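Local coordinates for protein aspartate aminotransferase (Leishmania major, PDB 4H51) that probably catalyses the pyridoxal phosphate-dependent transfer of the amino group between L-aspartate and 2-oxoglutarate, working as a homodimer, at residues R60-R65 and S331-R336; R68-L73 and H314-N319; D94-I99 and A274-L279. All coordinates share one frame; numbering follows the deposited sequence. Where two conformers were deposited one is given.

Contact 1 (R60-R65 and S331-R336); sequences RPYPLR and SAMAER
Met333 of helix 320-350 reaches across to Tyr62 and Leu64 in the loop that leads into helix 65-76, and its sulfur makes a Met-aromatic contact of the edge-on kind. Met333 SD stands 5.4 Å from the centroid of the Tyr62 ring and 76° off the ring normal, so the sulfur lies near the ring plane and not over a face; CE2 of Tyr62 is the ring atom nearest to it, at 4.2 Å. The same sulfur touches the branched end of Leu64, with CG, CD1 and CD2 of Leu64 all about 4.0 Å from SD of Met333. Tyr62 thus borders the sulfur on one flank, while Leu64 meets both the sulfur and the methyl beyond it.

Further out, Leu64 is the N-cap residue of helix 65-76 and also packs on Trp326 and Glu329. Glu329 OE1 accepts a hydrogen bond from Arg65 N, at the start of that helix, and a weak one from Tyr62 OH, which ties the loop to helix 320-350 a turn before Met333. Pro61 leans on Glu82 and Pro63 on Tyr81, both of the second subunit. A bend in the methionine at chi3 (69°) brings its terminal CE within 3.9 Å of Leu64 CD1.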
ATOM      1  N   ARG B  60      20.090  -0.693  19.416  1.00 20.34           N
ATOM      2  CA  ARG B  60      19.085  -1.683  19.066  1.00 20.50           C
ATOM      3  C   ARG B  60      17.830  -1.035  18.498  1.00 18.78           C
ATOM      4  O   ARG B  60      17.476   0.132  18.873  1.00 17.05           O
ATOM      5  CB  ARG B  60      18.700  -2.495  20.282  1.00 23.37           C
ATOM      6  CG  ARG B  60      19.819  -3.317  20.918  1.00 27.09           C
ATOM      7  CD  ARG B  60      19.359  -3.869  22.268  1.00 31.17           C
ATOM      8  NE  ARG B  60      18.904  -2.793  23.185  1.00 34.31           N
ATOM      9  CZ  ARG B  60      18.625  -2.964  24.480  1.00 38.58           C
ATOM     10  NH1 ARG B  60      18.774  -4.169  25.069  1.00 42.69           N
ATOM     11  NH2 ARG B  60      18.246  -1.926  25.220  1.00 37.66           N
ATOM     12  N   PRO B  61      17.133  -1.768  17.604  1.00 16.63           N
ATOM     13  CA  PRO B  61      15.808  -1.316  17.220  1.00 15.76           C
ATOM     14  C   PRO B  61      14.976  -1.074  18.481  1.00 15.44           C
ATOM     15  O   PRO B  61      15.089  -1.852  19.443  1.00 15.54           O
ATOM     16  CB  PRO B  61      15.264  -2.518  16.440  1.00 15.70           C
ATOM     17  CG  PRO B  61      16.491  -3.125  15.838  1.00 16.16           C
ATOM     18  CD  PRO B  61      17.445  -3.081  16.984  1.00 16.83           C
ATOM     19  N   TYR B  62      14.124  -0.042  18.463  1.00 14.48           N
ATOM     20  CA  TYR B  62      13.444   0.417  19.673  1.00 14.71           C
ATOM     21  C   TYR B  62      11.938   0.488  19.469  1.00 14.45           C
ATOM     22  O   TYR B  62      11.400   1.538  19.115  1.00 14.26           O
ATOM     23  CB  TYR B  62      14.014   1.802  20.094  1.00 15.04           C
ATOM     24  CG  TYR B  62      13.368   2.362  21.354  1.00 15.64           C
ATOM     25  CD1 TYR B  62      13.558   1.760  22.566  1.00 16.64           C
ATOM     26  CD2 TYR B  62      12.523   3.459  21.299  1.00 15.81           C
ATOM     27  CE1 TYR B  62      12.964   2.258  23.713  1.00 17.80           C
ATOM     28  CE2 TYR B  62      11.905   3.956  22.429  1.00 16.32           C
ATOM     29  CZ  TYR B  62      12.114   3.361  23.628  1.00 17.47           C
ATOM     30  OH  TYR B  62      11.496   3.825  24.772  1.00 17.91           O
ATOM     31  N   PRO B  63      11.225  -0.632  19.654  1.00 15.21           N
ATOM     32  CA  PRO B  63       9.748  -0.557  19.700  1.00 14.80           C
ATOM     33  C   PRO B  63       9.350   0.315  20.871  1.00 15.13           C
ATOM     34  O   PRO B  63       9.820   0.063  22.008  1.00 15.03           O
ATOM     35  CB  PRO B  63       9.341  -2.005  19.950  1.00 16.04           C
ATOM     36  CG  PRO B  63      10.490  -2.817  19.490  1.00 16.21           C
ATOM     37  CD  PRO B  63      11.712  -2.015  19.778  1.00 16.05           C
ATOM     38  N   LEU B  64       8.550   1.352  20.646  1.00 14.33           N
ATOM     39  CA  LEU B  64       8.237   2.304  21.725  1.00 14.76           C
ATOM     40  C   LEU B  64       7.394   1.638  22.799  1.00 15.62           C
ATOM     41  O   LEU B  64       6.618   0.725  22.469  1.00 15.34           O
ATOM     42  CB  LEU B  64       7.541   3.558  21.215  1.00 14.01           C
ATOM     43  CG  LEU B  64       8.422   4.672  20.618  1.00 13.97           C
ATOM     44  CD1 LEU B  64       9.229   4.250  19.395  1.00 12.86           C
ATOM     45  CD2 LEU B  64       7.522   5.856  20.309  1.00 13.92           C
ATOM     46  N   ARG B  65       7.627   2.028  24.070  1.00 15.95           N
ATOM     47  CA  ARG B  65       6.847   1.501  25.194  1.00 16.84           C
ATOM     48  C   ARG B  65       5.358   1.748  24.969  1.00 16.53           C
ATOM     49  O   ARG B  65       4.560   0.851  25.166  1.00 17.33           O
ATOM     50  CB  ARG B  65       7.365   2.086  26.533  1.00 17.32           C
ATOM     51  N   SER B 331      10.166  12.879  22.916  1.00 14.92           N
ATOM     52  CA  SER B 331      11.072  13.920  23.386  0.60 15.01           C
ATOM     53  C   SER B 331      12.371  13.281  23.863  1.00 15.19           C
ATOM     54  O   SER B 331      13.424  13.813  23.637  1.00 16.03           O
ATOM     55  CB  SER B 331      10.457  14.727  24.535  0.60 15.40           C
ATOM     56  OG  SER B 331      11.300  15.816  24.847  0.60 15.63           O
ATOM     57  N   ALA B 332      12.284  12.146  24.547  1.00 15.63           N
ATOM     58  CA  ALA B 332      13.498  11.466  25.036  1.00 15.42           C
ATOM     59  C   ALA B 332      14.337  10.916  23.862  1.00 15.03           C
ATOM     60  O   ALA B 332      15.572  10.966  23.884  1.00 14.84           O
ATOM     61  CB  ALA B 332      13.126  10.362  26.058  1.00 15.87           C
ATOM     62  N   MET B 333      13.669  10.446  22.810  1.00 14.69           N
ATOM     63  CA  MET B 333      14.349   9.989  21.593  1.00 14.70           C
ATOM     64  C   MET B 333      15.124  11.130  20.912  1.00 14.53           C
ATOM     65  O   MET B 333      16.312  11.016  20.568  1.00 15.01           O
ATOM     66  CB  MET B 333      13.326   9.378  20.608  1.00 14.44           C
ATOM     67  CG  MET B 333      12.761   8.031  21.049  1.00 14.59           C
ATOM     68  SD  MET B 333      11.157   7.575  20.372  1.00 14.98           S
ATOM     69  CE  MET B 333      11.579   7.294  18.655  1.00 14.15           C
ATOM     70  N   ALA B 334      14.453  12.248  20.715  1.00 14.43           N
ATOM     71  CA  ALA B 334      15.091  13.433  20.183  1.00 15.03           C
ATOM     72  C   ALA B 334      16.291  13.883  20.997  1.00 15.60           C
ATOM     73  O   ALA B 334      17.333  14.265  20.427  1.00 15.42           O
ATOM     74  CB  ALA B 334      14.064  14.562  20.056  1.00 14.82           C
ATOM     75  N   GLU B 335      16.170  13.822  22.325  1.00 16.98           N
ATOM     76  CA  GLU B 335      17.256  14.226  23.195  1.00 18.10           C
ATOM     77  C   GLU B 335      18.448  13.263  23.039  1.00 17.75           C
ATOM     78  O   GLU B 335      19.592  13.707  23.045  1.00 17.12           O
ATOM     79  CB  GLU B 335      16.798  14.306  24.650  1.00 21.03           C
ATOM     80  CG  GLU B 335      17.878  14.388  25.714  1.00 23.27           C
ATOM     81  CD  GLU B 335      18.690  15.657  25.683  1.00 26.54           C
ATOM     82  OE1 GLU B 335      18.265  16.677  25.083  1.00 27.95           O
ATOM     83  OE2 GLU B 335      19.784  15.631  26.284  1.00 32.74           O
ATOM     84  N   ARG B 336      18.189  11.944  22.884  1.00 16.76           N
ATOM     85  CA  ARG B 336      19.305  10.996  22.733  1.00 16.34           C
ATOM     86  C   ARG B 336      20.077  11.283  21.454  1.00 16.05           C
ATOM     87  O   ARG B 336      21.308  11.171  21.408  1.00 16.20           O
ATOM     88  CB  ARG B 336      18.833   9.532  22.755  1.00 16.03           C
ATOM     89  CG  ARG B 336      19.949   8.524  23.029  1.00 16.40           C
ATOM     90  CD  ARG B 336      19.541   7.089  22.721  1.00 16.10           C
ATOM     91  NE  ARG B 336      19.656   6.834  21.275  1.00 15.32           N
ATOM     92  CZ  ARG B 336      20.805   6.691  20.608  1.00 15.23           C
ATOM     93  NH1 ARG B 336      21.983   6.728  21.234  1.00 15.74           N
ATOM     94  NH2 ARG B 336      20.771   6.488  19.289  1.00 14.46           N
TER

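Contact 2 (R68-L73 and H314-N319); sequences RKAEQL and HLILSN
Ala70, met by both Ile316 and Leu315, forms the close-packed part of this helix-helix contact. The short segments 68-73 and 314-318 cross at 110°, with their axes approaching to 9.8 Å. Ala70 CB points at the other helix and meets the Ile316 side chain at CG1, 3.8 Å away, and at CD1, 4.0 Å away. Ile316 leaves its helix to one side, but CG1 lies anti to the carbonyl carbon (chi1 -67°), and the branch extends from there to the alanine methyl. Both residues are buried.

Next to this pair, it is Leu315 that reaches the backbone of helix 65-76, sending CD1 to 3.7 Å from Ala70 O and 4.0 Å from Leu73 CB. It therefore rests on the carbonyl oxygen of Ala70 and the CB of Leu73, a turn further along the same helix. The looser side is at Leu73, which is exposed and touches Leu315 CD1 through CB alone.

At the end of helix 307-318, His314 O accepts two hydrogen bonds from Ser318, from OG at 2.6 Å and from the backbone N, which approach from opposite faces of the carbonyl plane. Asn319 then caps helix 320-350 through OD1 to Leu322 N.

Ile316 also packs on Trp326 of helix 320-350 and on Met267. On its far side, helix 65-76 meets the second subunit, where Arg68 NH1 hydrogen-bonds to Leu79 O and Glu71 OE2 to Tyr81 OH, both of the second subunit, while Leu317 and His314 face helix 90-101.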
ATOM      1  N   ARG B  68       3.986  -0.834  22.522  1.00 17.87           N
ATOM      2  CA  ARG B  68       3.797  -2.126  23.184  1.00 20.31           C
ATOM      3  C   ARG B  68       2.533  -2.134  23.995  1.00 20.06           C
ATOM      4  O   ARG B  68       1.798  -3.095  23.912  1.00 19.96           O
ATOM      5  CB  ARG B  68       4.956  -2.482  24.121  1.00 22.09           C
ATOM      6  CG  ARG B  68       6.238  -2.777  23.420  1.00 23.88           C
ATOM      7  CD  ARG B  68       6.104  -3.946  22.493  1.00 24.98           C
ATOM      8  NE  ARG B  68       7.412  -4.536  22.208  1.00 27.53           N
ATOM      9  CZ  ARG B  68       7.749  -5.120  21.055  1.00 29.51           C
ATOM     10  NH1 ARG B  68       6.887  -5.194  20.029  1.00 30.59           N
ATOM     11  NH2 ARG B  68       8.951  -5.643  20.925  1.00 30.98           N
ATOM     12  N   LYS B  69       2.243  -1.051  24.710  1.00 20.98           N
ATOM     13  CA  LYS B  69       0.999  -0.925  25.467  1.00 21.99           C
ATOM     14  C   LYS B  69      -0.221  -0.942  24.559  1.00 21.61           C
ATOM     15  O   LYS B  69      -1.237  -1.537  24.887  1.00 20.77           O
ATOM     16  CB  LYS B  69       0.903   0.381  26.248  1.00 23.55           C
ATOM     17  CG  LYS B  69       1.787   0.509  27.465  1.00 25.23           C
ATOM     18  CD  LYS B  69       1.210   1.573  28.392  1.00 26.57           C
ATOM     19  CE  LYS B  69       2.107   1.809  29.581  1.00 28.91           C
ATOM     20  NZ  LYS B  69       1.588   2.965  30.351  1.00 29.91           N
ATOM     21  N   ALA B  70      -0.126  -0.230  23.448  1.00 19.85           N
ATOM     22  CA  ALA B  70      -1.209  -0.183  22.464  1.00 19.24           C
ATOM     23  C   ALA B  70      -1.468  -1.546  21.803  1.00 18.23           C
ATOM     24  O   ALA B  70      -2.635  -1.866  21.471  1.00 18.14           O
ATOM     25  CB  ALA B  70      -0.915   0.900  21.409  1.00 17.43           C
ATOM     26  N   GLU B  71      -0.431  -2.361  21.580  1.00 18.35           N
ATOM     27  CA  GLU B  71      -0.677  -3.684  21.007  0.50 18.67           C
ATOM     28  C   GLU B  71      -1.576  -4.504  21.961  1.00 18.83           C
ATOM     29  O   GLU B  71      -2.513  -5.180  21.517  1.00 18.31           O
ATOM     30  CB  GLU B  71       0.616  -4.461  20.686  0.50 19.13           C
ATOM     31  CG  GLU B  71       1.380  -4.031  19.426  0.50 19.19           C
ATOM     32  CD  GLU B  71       0.974  -4.768  18.138  0.50 19.19           C
ATOM     33  OE1 GLU B  71      -0.061  -5.460  18.131  0.50 19.55           O
ATOM     34  OE2 GLU B  71       1.706  -4.668  17.106  0.50 19.93           O
ATOM     35  N   GLN B  72      -1.311  -4.444  23.248  1.00 19.98           N
ATOM     36  CA  GLN B  72      -2.131  -5.215  24.196  1.00 21.38           C
ATOM     37  C   GLN B  72      -3.562  -4.719  24.282  1.00 21.18           C
ATOM     38  O   GLN B  72      -4.516  -5.512  24.389  1.00 20.75           O
ATOM     39  CB  GLN B  72      -1.503  -5.195  25.592  1.00 23.44           C
ATOM     40  CG  GLN B  72      -2.124  -6.207  26.544  1.00 24.53           C
ATOM     41  CD  GLN B  72      -2.064  -7.661  26.066  1.00 25.13           C
ATOM     42  OE1 GLN B  72      -0.992  -8.229  25.848  1.00 25.27           O
ATOM     43  NE2 GLN B  72      -3.237  -8.281  25.941  1.00 25.46           N
ATOM     44  N   LEU B  73      -3.723  -3.402  24.265  1.00 21.52           N
ATOM     45  CA  LEU B  73      -5.055  -2.823  24.353  1.00 22.11           C
ATOM     46  C   LEU B  73      -5.879  -3.193  23.125  1.00 20.28           C
ATOM     47  O   LEU B  73      -7.053  -3.521  23.245  1.00 19.70           O
ATOM     48  CB  LEU B  73      -4.971  -1.303  24.586  1.00 22.87           C
ATOM     49  CG  LEU B  73      -4.286  -1.003  25.942  1.00 24.78           C
ATOM     50  CD1 LEU B  73      -4.098   0.502  26.057  1.00 24.71           C
ATOM     51  CD2 LEU B  73      -5.044  -1.623  27.147  1.00 26.26           C
ATOM     52  N   HIS B 314      -3.956   5.400  16.220  1.00 13.43           N
ATOM     53  CA  HIS B 314      -5.167   6.015  16.754  1.00 14.30           C
ATOM     54  C   HIS B 314      -5.285   5.908  18.265  1.00 15.00           C
ATOM     55  O   HIS B 314      -5.629   6.902  18.963  1.00 14.71           O
ATOM     56  CB  HIS B 314      -6.427   5.427  16.131  1.00 14.61           C
ATOM     57  CG  HIS B 314      -7.662   5.988  16.759  1.00 15.23           C
ATOM     58  ND1 HIS B 314      -8.438   5.278  17.602  1.00 15.72           N
ATOM     59  CD2 HIS B 314      -8.157   7.292  16.772  1.00 15.78           C
ATOM     60  CE1 HIS B 314      -9.427   6.059  18.066  1.00 16.36           C
ATOM     61  NE2 HIS B 314      -9.265   7.295  17.552  1.00 15.91           N
ATOM     62  N   LEU B 315      -5.027   4.707  18.789  1.00 15.12           N
ATOM     63  CA  LEU B 315      -5.081   4.474  20.233  1.00 16.38           C
ATOM     64  C   LEU B 315      -4.123   5.386  20.979  1.00 15.90           C
ATOM     65  O   LEU B 315      -4.509   5.979  22.021  1.00 16.12           O
ATOM     66  CB  LEU B 315      -4.813   3.001  20.611  1.00 17.86           C
ATOM     67  CG  LEU B 315      -5.941   1.970  20.572  1.00 20.22           C
ATOM     68  CD1 LEU B 315      -5.369   0.640  21.091  1.00 21.44           C
ATOM     69  CD2 LEU B 315      -7.152   2.343  21.451  1.00 22.02           C
ATOM     70  N   ILE B 316      -2.906   5.521  20.452  1.00 14.93           N
ATOM     71  CA  ILE B 316      -1.860   6.327  21.077  1.00 15.34           C
ATOM     72  C   ILE B 316      -2.197   7.840  21.005  1.00 15.55           C
ATOM     73  O   ILE B 316      -1.965   8.576  21.941  1.00 16.60           O
ATOM     74  CB  ILE B 316      -0.481   6.041  20.429  1.00 15.05           C
ATOM     75  CG1 ILE B 316      -0.040   4.576  20.767  1.00 14.99           C
ATOM     76  CG2 ILE B 316       0.547   7.140  20.815  1.00 14.99           C
ATOM     77  CD1 ILE B 316       1.073   4.013  19.903  1.00 14.12           C
ATOM     78  N   LEU B 317      -2.758   8.282  19.893  1.00 15.10           N
ATOM     79  CA  LEU B 317      -3.146   9.677  19.718  1.00 15.19           C
ATOM     80  C   LEU B 317      -4.370  10.075  20.552  1.00 16.52           C
ATOM     81  O   LEU B 317      -4.425  11.204  21.055  1.00 16.36           O
ATOM     82  CB  LEU B 317      -3.453   9.944  18.245  1.00 14.57           C
ATOM     83  CG  LEU B 317      -2.250   9.884  17.330  1.00 14.18           C
ATOM     84  CD1 LEU B 317      -2.629  10.175  15.862  1.00 14.20           C
ATOM     85  CD2 LEU B 317      -1.137  10.843  17.747  1.00 14.39           C
ATOM     86  N   SER B 318      -5.338   9.180  20.671  1.00 16.96           N
ATOM     87  CA  SER B 318      -6.644   9.540  21.247  1.00 19.13           C
ATOM     88  C   SER B 318      -6.715   9.289  22.734  1.00 20.40           C
ATOM     89  O   SER B 318      -7.445   9.985  23.427  1.00 21.79           O
ATOM     90  CB  SER B 318      -7.743   8.764  20.563  1.00 19.03           C
ATOM     91  OG  SER B 318      -7.536   7.387  20.702  1.00 19.31           O
ATOM     92  N   ASN B 319      -6.003   8.270  23.208  1.00 20.86           N
ATOM     93  CA  ASN B 319      -6.013   7.920  24.643  1.00 23.07           C
ATOM     94  C   ASN B 319      -5.134   8.898  25.435  1.00 23.83           C
ATOM     95  O   ASN B 319      -3.966   9.099  25.163  1.00 21.44           O
ATOM     96  CB  ASN B 319      -5.568   6.494  24.830  1.00 23.56           C
ATOM     97  CG  ASN B 319      -5.575   6.061  26.277  1.00 26.18           C
ATOM     98  OD1 ASN B 319      -4.590   6.249  26.980  1.00 26.54           O
ATOM     99  ND2 ASN B 319      -6.688   5.446  26.721  1.00 28.02           N
TER

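Contact 3 (D94-I99 and A274-L279)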
ATOM      1  N   ASP B  94      -8.503  11.534  11.451  1.00 13.51           N
ATOM      2  CA  ASP B  94      -8.875  12.760  12.199  1.00 14.46           C
ATOM      3  C   ASP B  94      -7.850  13.126  13.250  1.00 14.49           C
ATOM      4  O   ASP B  94      -7.418  14.297  13.328  1.00 15.06           O
ATOM      5  CB  ASP B  94     -10.256  12.633  12.830  1.00 15.51           C
ATOM      6  CG  ASP B  94     -11.365  12.547  11.781  1.00 16.46           C
ATOM      7  OD1 ASP B  94     -11.106  12.760  10.595  1.00 17.05           O
ATOM      8  OD2 ASP B  94     -12.501  12.222  12.145  1.00 17.54           O
ATOM      9  N   GLU B  95      -7.430  12.144  14.042  1.00 14.32           N
ATOM     10  CA  GLU B  95      -6.416  12.400  15.069  1.00 13.99           C
ATOM     11  C   GLU B  95      -5.063  12.739  14.465  1.00 13.71           C
ATOM     12  O   GLU B  95      -4.321  13.608  15.013  1.00 13.16           O
ATOM     13  CB  GLU B  95      -6.258  11.222  16.039  1.00 14.59           C
ATOM     14  CG  GLU B  95      -7.437  10.910  16.946  1.00 15.73           C
ATOM     15  CD  GLU B  95      -7.765  11.977  17.978  1.00 17.59           C
ATOM     16  OE1 GLU B  95      -6.961  12.899  18.219  1.00 18.75           O
ATOM     17  OE2 GLU B  95      -8.846  11.831  18.573  1.00 20.16           O
ATOM     18  N   ALA B  96      -4.716  12.081  13.352  1.00 12.90           N
ATOM     19  CA  ALA B  96      -3.433  12.271  12.728  1.00 12.72           C
ATOM     20  C   ALA B  96      -3.331  13.698  12.196  1.00 13.36           C
ATOM     21  O   ALA B  96      -2.334  14.363  12.414  1.00 13.91           O
ATOM     22  CB  ALA B  96      -3.215  11.247  11.590  1.00 12.93           C
ATOM     23  N   VAL B  97      -4.365  14.204  11.538  1.00 14.29           N
ATOM     24  CA  VAL B  97      -4.245  15.544  10.950  1.00 15.47           C
ATOM     25  C   VAL B  97      -4.222  16.608  12.057  1.00 17.19           C
ATOM     26  O   VAL B  97      -3.597  17.677  11.877  1.00 18.51           O
ATOM     27  CB  VAL B  97      -5.309  15.874   9.847  1.00 15.19           C
ATOM     28  CG1 VAL B  97      -5.198  14.879   8.660  1.00 14.79           C
ATOM     29  CG2 VAL B  97      -6.692  15.954  10.414  1.00 15.44           C
ATOM     30  N   LYS B  98      -4.870  16.310  13.182  1.00 17.93           N
ATOM     31  CA  LYS B  98      -4.829  17.182  14.355  1.00 20.09           C
ATOM     32  C   LYS B  98      -3.430  17.430  14.859  1.00 19.11           C
ATOM     33  O   LYS B  98      -3.132  18.529  15.312  1.00 18.61           O
ATOM     34  CB  LYS B  98      -5.604  16.597  15.535  1.00 23.19           C
ATOM     35  CG  LYS B  98      -7.029  17.060  15.622  1.00 26.29           C
ATOM     36  CD  LYS B  98      -7.775  16.554  16.847  1.00 28.37           C
ATOM     37  CE  LYS B  98      -9.227  16.302  16.451  1.00 31.01           C
ATOM     38  NZ  LYS B  98     -10.184  16.070  17.577  1.00 33.92           N
ATOM     39  N   ILE B  99      -2.558  16.433  14.829  1.00 17.96           N
ATOM     40  CA  ILE B  99      -1.217  16.664  15.395  1.00 19.08           C
ATOM     41  C   ILE B  99      -0.438  17.633  14.525  1.00 18.28           C
ATOM     42  O   ILE B  99       0.459  18.298  14.974  1.00 15.68           O
ATOM     43  CB  ILE B  99      -0.397  15.382  15.654  1.00 19.77           C
ATOM     44  CG1 ILE B  99       0.167  14.794  14.378  1.00 20.15           C
ATOM     45  CG2 ILE B  99      -1.224  14.399  16.485  1.00 19.68           C
ATOM     46  CD1 ILE B  99       1.382  13.901  14.593  1.00 21.64           C
ATOM     47  N   ALA B 274       1.804   3.492   8.316  1.00 11.14           N
ATOM     48  CA  ALA B 274       0.663   4.348   8.721  1.00 10.75           C
ATOM     49  C   ALA B 274       0.982   5.791   8.360  1.00 10.72           C
ATOM     50  O   ALA B 274       1.955   6.376   8.867  1.00 10.57           O
ATOM     51  CB  ALA B 274       0.389   4.226  10.217  1.00 10.95           C
ATOM     52  N   GLY B 275       0.147   6.370   7.510  1.00 10.07           N
ATOM     53  CA  GLY B 275       0.348   7.747   7.035  1.00  9.86           C
ATOM     54  C   GLY B 275      -0.972   8.384   6.651  1.00  9.52           C
ATOM     55  O   GLY B 275      -2.005   7.710   6.593  1.00  8.79           O
ATOM     56  N   THR B 276      -0.929   9.683   6.349  1.00  9.23           N
ATOM     57  CA  THR B 276      -2.053  10.341   5.733  1.00  9.22           C
ATOM     58  C   THR B 276      -1.636  11.288   4.620  1.00  9.16           C
ATOM     59  O   THR B 276      -0.505  11.801   4.571  1.00  8.73           O
ATOM     60  CB  THR B 276      -2.898  11.189   6.731  1.00  9.67           C
ATOM     61  OG1 THR B 276      -2.168  12.351   7.162  1.00  9.79           O
ATOM     62  CG2 THR B 276      -3.342  10.359   7.982  1.00  9.97           C
ATOM     63  N   LEU B 277      -2.610  11.589   3.756  1.00  9.43           N
ATOM     64  CA  LEU B 277      -2.488  12.690   2.790  1.00  9.43           C
ATOM     65  C   LEU B 277      -3.645  13.625   3.037  1.00  9.79           C
ATOM     66  O   LEU B 277      -4.802  13.184   3.142  1.00  9.92           O
ATOM     67  CB  LEU B 277      -2.554  12.171   1.323  1.00  9.65           C
ATOM     68  CG  LEU B 277      -2.571  13.278   0.257  1.00  9.56           C
ATOM     69  CD1 LEU B 277      -1.201  13.957   0.065  1.00  9.14           C
ATOM     70  CD2 LEU B 277      -3.032  12.641  -1.054  1.00  9.86           C
ATOM     71  N   SER B 278      -3.355  14.922   3.131  1.00  9.83           N
ATOM     72  CA  SER B 278      -4.352  15.900   3.457  1.00 10.13           C
ATOM     73  C   SER B 278      -4.171  17.184   2.593  1.00 10.54           C
ATOM     74  O   SER B 278      -3.058  17.540   2.208  1.00 10.25           O
ATOM     75  CB  SER B 278      -4.341  16.207   4.950  1.00 10.01           C
ATOM     76  OG  SER B 278      -3.192  16.885   5.327  1.00  9.92           O
ATOM     77  N   LEU B 279      -5.300  17.803   2.277  1.00 10.79           N
ATOM     78  CA  LEU B 279      -5.370  19.069   1.581  1.00 11.64           C
ATOM     79  C   LEU B 279      -6.253  20.035   2.362  1.00 13.00           C
ATOM     80  O   LEU B 279      -7.376  19.699   2.723  1.00 13.10           O
ATOM     81  CB  LEU B 279      -6.011  18.910   0.197  1.00 11.55           C
ATOM     82  CG  LEU B 279      -6.168  20.151  -0.705  1.00 11.82           C
ATOM     83  CD1 LEU B 279      -4.837  20.783  -1.080  1.00 11.65           C
ATOM     84  CD2 LEU B 279      -6.932  19.822  -1.967  1.00 12.11           C
TER
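Helix 94-99 passes over strand 274-279 at 72°, the two short axes coming within 9.0 Å, and Ala96 and Val97 lie above Thr276 and Ser278. Ala96 CB points at the strand and meets the methyl of Thr276, CB to CG2 at 3.7 Å. Val97 comes in alongside: its CG1 lies 4.0 Å from Ser278 CB and 4.2 Å from Thr276 OG1, so one methyl bridges two alternate residues on the same face of the strand. The contact is buried and apolar in character despite the two hydroxyl residues.

In Thr276, chi1 of 70° sets CG2 anti to the carbonyl carbon, where it faces the alanine, while the hydroxyl hydrogen-bonds to Gln261 OE1 on the adjoining strand 258-262. The NE2 of that glutamine hydrogen-bonds to Ala96 O, so one amide links the helix backbone and the threonine hydroxyl. Val97 and Ser278 also share Ala112 of strand 110-116.

Strand 274-280 runs antiparallel to both neighbours, 110-116 and 258-262; this antiparallel strand beside 258-262 within a mostly parallel sheet, with helices packed on the sheet's faces, is as in the large domain of fold-type I aminotransferases.

Overall arrangement
Along the chain the order is 60-65, 68-73, 94-99, 274-279, 314-319 and 331-336, so contact 3 is enclosed by contact 2 and contact 2 by contact 1. Centres of contacts 1 and 2 lie about 17 Å apart, as do those of 2 and 3; contacts 1 and 3 are about 22 Å between centres and do not touch. Contact 2 is the middle link: Pro63 packs on Arg68, and Leu317 on Ile99 and Ala96. Helix 65-76 and the loop before it are thereby joined to helices 307-318 and 320-350, and through helix 90-101 to the large mixed sheet. Contacts 1 and 2 border the second subunit, so the chain of contacts runs from the central sheet to the dimer interface.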